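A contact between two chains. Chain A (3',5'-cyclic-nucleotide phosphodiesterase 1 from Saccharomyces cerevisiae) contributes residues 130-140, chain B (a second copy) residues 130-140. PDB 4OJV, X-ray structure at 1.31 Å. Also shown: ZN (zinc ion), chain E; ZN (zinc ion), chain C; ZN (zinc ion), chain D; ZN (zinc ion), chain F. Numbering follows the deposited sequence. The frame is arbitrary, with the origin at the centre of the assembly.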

# COMPACT_ATOMS: atom_id res chain seq x y z
N HIS A 130 4.45 -4.00 -11.76
CA HIS A 130 4.42 -2.64 -11.19
C HIS A 130 3.95 -2.70 -9.76
O HIS A 130 3.04 -3.49 -9.42
CB HIS A 130 3.52 -1.69 -11.96
CG HIS A 130 4.15 -1.09 -13.19
ND1 HIS A 130 3.40 -0.56 -14.21
CD2 HIS A 130 5.48 -0.91 -13.53
CE1 HIS A 130 4.24 -0.08 -15.15
NE2 HIS A 130 5.51 -0.31 -14.74
N LEU A 131 4.55 -1.87 -8.92
CA LEU A 131 4.36 -1.99 -7.48
C LEU A 131 2.88 -1.93 -7.04
O LEU A 131 2.51 -2.63 -6.09
CB LEU A 131 5.23 -0.96 -6.75
CG LEU A 131 5.38 -1.13 -5.23
CD1 LEU A 131 6.79 -0.76 -4.78
CD2 LEU A 131 4.33 -0.31 -4.48
N ASP A 132 2.06 -1.12 -7.71
CA ASP A 132 0.64 -1.01 -7.37
C ASP A 132 -0.14 -2.31 -7.58
O ASP A 132 -1.24 -2.46 -7.07
CB ASP A 132 -0.08 0.18 -8.06
CG ASP A 132 0.00 0.13 -9.61
OD1 ASP A 132 1.14 -0.09 -10.09
OD2 ASP A 132 -1.02 0.30 -10.39
N HIS A 133 0.44 -3.27 -8.32
CA HIS A 133 -0.22 -4.55 -8.58
C HIS A 133 0.31 -5.66 -7.72
O HIS A 133 -0.17 -6.78 -7.82
CB HIS A 133 -0.16 -4.90 -10.07
CG HIS A 133 -0.89 -3.91 -10.92
ND1 HIS A 133 -2.09 -4.14 -11.52
CD2 HIS A 133 -0.57 -2.59 -11.20
CE1 HIS A 133 -2.49 -3.03 -12.14
NE2 HIS A 133 -1.57 -2.08 -11.93
N ILE A 134 1.27 -5.35 -6.85
CA ILE A 134 1.89 -6.38 -6.01
C ILE A 134 2.09 -6.00 -4.55
O ILE A 134 2.52 -6.83 -3.77
CB ILE A 134 3.24 -6.89 -6.58
CG1 ILE A 134 4.25 -5.73 -6.61
CG2 ILE A 134 3.02 -7.53 -7.94
CD1 ILE A 134 5.69 -6.15 -6.85
N SER A 135 1.80 -4.76 -4.17
CA SER A 135 2.14 -4.28 -2.83
C SER A 135 1.46 -5.06 -1.70
O SER A 135 2.10 -5.36 -0.69
CB SER A 135 1.85 -2.79 -2.71
OG SER A 135 0.51 -2.51 -3.02
N GLY A 136 0.18 -5.40 -1.88
CA GLY A 136 -0.53 -6.19 -0.88
C GLY A 136 -0.06 -7.63 -0.85
O GLY A 136 0.17 -8.19 0.22
N LEU A 137 0.10 -8.24 -2.02
CA LEU A 137 0.68 -9.57 -2.10
C LEU A 137 1.97 -9.64 -1.27
O LEU A 137 2.17 -10.56 -0.48
CB LEU A 137 0.98 -9.91 -3.57
CG LEU A 137 1.98 -11.03 -3.85
CD1 LEU A 137 1.49 -12.39 -3.39
CD2 LEU A 137 2.34 -11.05 -5.33
N VAL A 138 2.84 -8.66 -1.47
CA VAL A 138 4.13 -8.67 -0.81
C VAL A 138 4.00 -8.44 0.70
O VAL A 138 4.46 -9.25 1.50
CB VAL A 138 5.08 -7.65 -1.45
CG1 VAL A 138 6.36 -7.52 -0.64
CG2 VAL A 138 5.41 -8.06 -2.89
N VAL A 139 3.37 -7.34 1.09
CA VAL A 139 3.33 -7.03 2.52
C VAL A 139 2.52 -8.08 3.30
O VAL A 139 2.86 -8.40 4.44
CB VAL A 139 2.87 -5.59 2.76
CG1 VAL A 139 2.78 -5.30 4.26
CG2 VAL A 139 3.83 -4.60 2.09
N ASN A 140 1.48 -8.64 2.67
CA ASN A 140 0.65 -9.66 3.33
C ASN A 140 1.37 -11.01 3.46
O ASN A 140 0.98 -11.83 4.28
CB ASN A 140 -0.65 -9.96 2.56
CG ASN A 140 -1.63 -8.79 2.45
OD1 ASN A 140 -2.57 -8.91 1.66
ND2 ASN A 140 -1.47 -7.73 3.21
N HIS B 130 12.84 -2.06 2.26
CA HIS B 130 11.72 -3.01 2.32
C HIS B 130 10.45 -2.34 1.85
O HIS B 130 10.21 -1.16 2.14
CB HIS B 130 11.48 -3.57 3.72
CG HIS B 130 12.39 -4.70 4.11
ND1 HIS B 130 12.61 -5.05 5.42
CD2 HIS B 130 13.10 -5.60 3.33
CE1 HIS B 130 13.43 -6.12 5.44
NE2 HIS B 130 13.74 -6.44 4.16
N LEU B 131 9.64 -3.10 1.12
CA LEU B 131 8.51 -2.52 0.41
C LEU B 131 7.55 -1.72 1.31
O LEU B 131 7.01 -0.70 0.87
CB LEU B 131 7.79 -3.61 -0.41
CG LEU B 131 6.76 -3.12 -1.44
CD1 LEU B 131 6.80 -4.00 -2.69
CD2 LEU B 131 5.36 -3.08 -0.84
N ASP B 132 7.33 -2.17 2.55
CA ASP B 132 6.44 -1.47 3.48
C ASP B 132 6.93 -0.07 3.85
O ASP B 132 6.16 0.74 4.37
CB ASP B 132 6.10 -2.29 4.76
CG ASP B 132 7.35 -2.70 5.57
OD1 ASP B 132 8.29 -3.21 4.91
OD2 ASP B 132 7.45 -2.55 6.86
N HIS B 133 8.20 0.24 3.57
CA HIS B 133 8.76 1.55 3.89
C HIS B 133 8.87 2.44 2.68
O HIS B 133 9.30 3.58 2.81
CB HIS B 133 10.11 1.42 4.60
CG HIS B 133 9.99 0.72 5.92
ND1 HIS B 133 10.08 1.34 7.13
CD2 HIS B 133 9.68 -0.60 6.19
CE1 HIS B 133 9.85 0.45 8.10
NE2 HIS B 133 9.59 -0.73 7.53
N ILE B 134 8.42 1.95 1.52
CA ILE B 134 8.54 2.73 0.28
C ILE B 134 7.31 2.71 -0.62
O ILE B 134 7.28 3.40 -1.62
CB ILE B 134 9.77 2.33 -0.57
CG1 ILE B 134 9.63 0.86 -1.02
CG2 ILE B 134 11.05 2.60 0.21
CD1 ILE B 134 10.60 0.44 -2.10
N SER B 135 6.29 1.92 -0.27
CA SER B 135 5.15 1.72 -1.18
C SER B 135 4.40 3.01 -1.51
O SER B 135 4.01 3.22 -2.67
CB SER B 135 4.21 0.66 -0.62
OG SER B 135 3.77 1.02 0.67
N GLY B 136 4.18 3.87 -0.51
CA GLY B 136 3.51 5.15 -0.75
C GLY B 136 4.38 6.12 -1.53
O GLY B 136 3.92 6.76 -2.47
N LEU B 137 5.65 6.22 -1.14
CA LEU B 137 6.60 7.02 -1.90
C LEU B 137 6.52 6.66 -3.39
O LEU B 137 6.45 7.54 -4.25
CB LEU B 137 8.02 6.75 -1.37
CG LEU B 137 9.20 7.11 -2.29
CD1 LEU B 137 9.31 8.61 -2.54
CD2 LEU B 137 10.50 6.55 -1.72
N VAL B 138 6.54 5.37 -3.68
CA VAL B 138 6.56 4.93 -5.07
C VAL B 138 5.23 5.21 -5.77
O VAL B 138 5.19 5.87 -6.81
CB VAL B 138 6.94 3.44 -5.15
CG1 VAL B 138 6.76 2.92 -6.57
CG2 VAL B 138 8.37 3.23 -4.68
N VAL B 139 4.13 4.71 -5.21
CA VAL B 139 2.86 4.86 -5.92
C VAL B 139 2.45 6.33 -6.03
O VAL B 139 1.87 6.75 -7.03
CB VAL B 139 1.77 3.96 -5.31
CG1 VAL B 139 0.44 4.17 -6.03
CG2 VAL B 139 2.20 2.49 -5.40
N ASN B 140 2.79 7.14 -5.02
CA ASN B 140 2.45 8.57 -5.03
C ASN B 140 3.30 9.37 -6.03
O ASN B 140 2.91 10.47 -6.42
CB ASN B 140 2.66 9.25 -3.67
CG ASN B 140 1.78 8.74 -2.53
OD1 ASN B 140 2.06 9.09 -1.38
ND2 ASN B 140 0.73 7.98 -2.81
ZN ZN E . -1.36 -0.03 -12.48
ZN ZN C . 9.09 -2.68 8.23
ZN ZN D . 1.23 -0.51 -14.52
ZN ZN F . 11.94 -4.11 7.28
O HOH W 1 0.64 -0.13 -12.74
O HOH W 2 10.15 -3.65 6.82

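The segment opens with metal chemistry, out of reach of the partner stretch: H130(A) sets ND1 2.2 Å from the chain D zinc and touches nothing in the partner stretch. One residue later the contact begins. L131(A) aims its CA-to-CB bond toward chain B and is the most heavily covered residue of its stretch. Its CD1 meets CD1 of L131(B) at 3.9 Å, a self-pairing across the exact two-fold axis, and lies 4.1 Å from CG1 of V138(B). CD2 of L131(A) packs 3.6 Å from CG2 of V139(B) and 4.0 Å from CA of S135(B). The leucine thus fits against one side of the partner's helix, touching S135(B), V138(B) and V139(B), which lie within one turn's reach (i, i+3, i+4).

D132(A) has two roles. Its CB rests 4.2 Å from CG2 of V139(B), while its OD2 binds the chain E zinc at 2.1 Å; H133(A) adds NE2 to the same ion at 2.1 Å. Metal site and interface therefore meet in this one residue, CB at the contact and the carboxylate at the zinc.

I134(A) occupies the N-cap position, and the helix that follows returns the symmetric half. S135(A) offers CA to CD2 of L131(B) at 4.0 Å, G136(A) and L137(A) stay clear, and V138(A) and V139(A) receive that leucine in turn. No hydrogen bond crosses; apolar packing carries the contact.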